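Local coordinates for protein DNA-binding response regulator (Paenisporosarcina sp. TG-14, PDB 6JQS) that probably binds DNA through a LuxR-type helix-turn-helix and regulates transcription in a spore-forming bacterium, at residues G14-I19 against R44-N49. Residues are numbered along the deposited sequence; the frame is centred on the assembly and turned at random.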
loop_
_atom_site.group_PDB
_atom_site.type_symbol
_atom_site.label_atom_id
_atom_site.label_comp_id
_atom_site.label_asym_id
_atom_site.label_seq_id
_atom_site.Cartn_x
_atom_site.Cartn_y
_atom_site.Cartn_z
ATOM N N GLY A 14 3.375 -9.132 2.974
ATOM C CA GLY A 14 4.460 -8.724 2.073
ATOM C C GLY A 14 3.913 -8.013 0.843
ATOM O O GLY A 14 4.503 -7.006 0.397
ATOM N N ARG A 15 2.812 -8.511 0.277
ATOM C CA ARG A 15 2.257 -7.918 -0.961
ATOM C C ARG A 15 1.750 -6.510 -0.653
ATOM O O ARG A 15 2.108 -5.649 -1.422
ATOM C CB ARG A 15 1.163 -8.798 -1.567
ATOM C CG ARG A 15 0.518 -8.160 -2.782
ATOM C CD ARG A 15 -0.004 -9.199 -3.744
ATOM N NE ARG A 15 1.048 -9.755 -4.594
ATOM C CZ ARG A 15 0.882 -10.845 -5.348
ATOM N NH1 ARG A 15 1.879 -11.308 -6.091
ATOM N NH2 ARG A 15 -0.279 -11.482 -5.336
ATOM N N GLU A 16 0.916 -6.338 0.385
ATOM C CA GLU A 16 0.332 -5.048 0.844
ATOM C C GLU A 16 1.483 -4.068 1.122
ATOM O O GLU A 16 1.416 -2.956 0.659
ATOM C CB GLU A 16 -0.525 -5.242 2.099
ATOM C CG GLU A 16 -1.953 -5.783 1.879
ATOM C CD GLU A 16 -2.674 -6.178 3.179
ATOM O OE1 GLU A 16 -1.946 -6.599 4.099
ATOM O OE2 GLU A 16 -3.956 -5.978 3.326
ATOM N N ARG A 17 2.527 -4.489 1.838
ATOM C CA ARG A 17 3.700 -3.599 2.112
ATOM C C ARG A 17 4.370 -3.195 0.795
ATOM O O ARG A 17 4.681 -2.024 0.625
ATOM C CB ARG A 17 4.731 -4.279 3.029
ATOM C CG ARG A 17 5.931 -3.387 3.338
ATOM C CD ARG A 17 7.048 -4.047 4.157
ATOM N NE ARG A 17 6.528 -4.573 5.409
ATOM C CZ ARG A 17 6.095 -5.825 5.582
ATOM N NH1 ARG A 17 6.126 -6.696 4.588
ATOM N NH2 ARG A 17 5.620 -6.209 6.750
ATOM N N GLU A 18 4.530 -4.105 -0.159
ATOM C CA GLU A 18 5.169 -3.750 -1.451
ATOM C C GLU A 18 4.282 -2.774 -2.216
ATOM O O GLU A 18 4.828 -1.936 -2.933
ATOM C CB GLU A 18 5.348 -4.911 -2.428
ATOM C CG GLU A 18 6.350 -5.978 -2.031
ATOM C CD GLU A 18 6.222 -7.160 -2.992
ATOM O OE1 GLU A 18 5.662 -8.204 -2.591
ATOM O OE2 GLU A 18 6.644 -7.009 -4.162
ATOM N N ILE A 19 2.965 -2.964 -2.210
ATOM C CA ILE A 19 2.073 -1.989 -2.891
ATOM C C ILE A 19 2.255 -0.568 -2.310
ATOM O O ILE A 19 2.317 0.416 -3.107
ATOM C CB ILE A 19 0.610 -2.446 -2.849
ATOM C CG1 ILE A 19 0.393 -3.671 -3.739
ATOM C CG2 ILE A 19 -0.289 -1.268 -3.220
ATOM C CD1 ILE A 19 -0.915 -4.432 -3.437
ATOM N N ARG A 44 -5.990 -2.115 -6.210
ATOM C CA ARG A 44 -7.027 -1.238 -5.587
ATOM C C ARG A 44 -7.694 -1.889 -4.373
ATOM O O ARG A 44 -7.894 -1.164 -3.341
ATOM C CB ARG A 44 -8.057 -0.839 -6.645
ATOM C CG ARG A 44 -7.523 0.119 -7.697
ATOM C CD ARG A 44 -8.713 0.816 -8.326
ATOM N NE ARG A 44 -8.330 1.697 -9.404
ATOM C CZ ARG A 44 -8.221 1.350 -10.685
ATOM N NH1 ARG A 44 -8.453 0.106 -11.085
ATOM N NH2 ARG A 44 -7.866 2.269 -11.568
ATOM N N ASN A 45 -8.099 -3.162 -4.466
ATOM C CA ASN A 45 -8.790 -3.882 -3.363
ATOM C C ASN A 45 -7.813 -4.079 -2.198
ATOM O O ASN A 45 -8.253 -4.002 -1.045
ATOM C CB ASN A 45 -9.459 -5.174 -3.825
ATOM C CG ASN A 45 -10.701 -4.876 -4.650
ATOM O OD1 ASN A 45 -11.459 -3.980 -4.311
ATOM N ND2 ASN A 45 -10.896 -5.601 -5.720
ATOM N N HIS A 46 -6.533 -4.246 -2.466
ATOM C CA HIS A 46 -5.534 -4.389 -1.369
ATOM C C HIS A 46 -5.412 -3.074 -0.584
ATOM O O HIS A 46 -5.297 -3.096 0.653
ATOM C CB HIS A 46 -4.193 -4.806 -1.953
ATOM C CG HIS A 46 -4.004 -6.272 -2.074
ATOM N ND1 HIS A 46 -3.764 -6.881 -3.304
ATOM C CD2 HIS A 46 -4.026 -7.253 -1.149
ATOM C CE1 HIS A 46 -3.641 -8.173 -3.114
ATOM N NE2 HIS A 46 -3.842 -8.425 -1.822
ATOM N N ILE A 47 -5.326 -1.979 -1.317
ATOM C CA ILE A 47 -5.261 -0.607 -0.790
ATOM C C ILE A 47 -6.528 -0.387 0.037
ATOM O O ILE A 47 -6.414 0.098 1.202
ATOM C CB ILE A 47 -5.082 0.397 -1.944
ATOM C CG1 ILE A 47 -3.693 0.288 -2.577
ATOM C CG2 ILE A 47 -5.396 1.798 -1.462
ATOM C CD1 ILE A 47 -3.557 1.001 -3.907
ATOM N N SER A 48 -7.712 -0.712 -0.501
ATOM C CA SER A 48 -8.977 -0.491 0.256
ATOM C C SER A 48 -8.962 -1.272 1.549
ATOM O O SER A 48 -9.390 -0.711 2.609
ATOM C CB SER A 48 -10.211 -0.804 -0.500
ATOM O OG SER A 48 -10.238 -0.021 -1.667
ATOM N N ASN A 49 -8.506 -2.522 1.468
ATOM C CA ASN A 49 -8.453 -3.406 2.647
ATOM C C ASN A 49 -7.527 -2.801 3.701
ATOM O O ASN A 49 -7.855 -2.891 4.893
ATOM C CB ASN A 49 -8.012 -4.798 2.194
ATOM C CG ASN A 49 -8.399 -5.882 3.164
ATOM O OD1 ASN A 49 -9.466 -5.815 3.748
ATOM N ND2 ASN A 49 -7.542 -6.878 3.302
#
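This is a helix-on-helix packing contact near the centre of the chain, where the N-terminal turns of helix 14-24 cross the middle of helix 40-54. The segment axes pass 10.0 Å apart at a signed angle of -97°, nearly perpendicular; the backbones come nearest at Glu16 and His46, whose CA atoms are 6.3 Å apart, and 263 Å² is buried in all. No hydrogen bond crosses it; side-chain packing carries the contact. The CB of His46 is directed toward helix 14-24, and its side chain meets three residues. CG of Arg15, anti to the backbone N (chi1 176°), lies over one ring face, offset toward the rim, while CD comes 3.8 Å from His46 CE1. From oblique directions come Ile19, whose CD1 packs 3.6 Å from His46 CB, and Glu16, whose CG stands 4.0 Å from His46 CD2. The Glu16 carboxylate and His46 ring planes are 73° apart, and the two side chains cross at about a right angle. In the four-helix LuxR/GerE-type domain, helix 40-54 is the expected recognition helix of the helix-turn-helix, preceded by helix 29-36; helix 14-24 packs across its face carrying His46 and Ile47. An apolar contact joins Ile19 CG2 to Ile47 CG1 at 3.8 Å, the two side chains crossing obliquely, and Ile19 also reaches Ile32 and Leu36 of helix 29-36, tying both helices of the motif to helix 14-24. Glu16, extended beyond CG, is buried: its OE1 accepts a hydrogen bond from Thr13 N, and its OE2 has a weak one with Thr50 OG1. Beyond the ring, Asn49 ND2 stays 3.7 Å from Glu16 OE2, too long for a hydrogen bond.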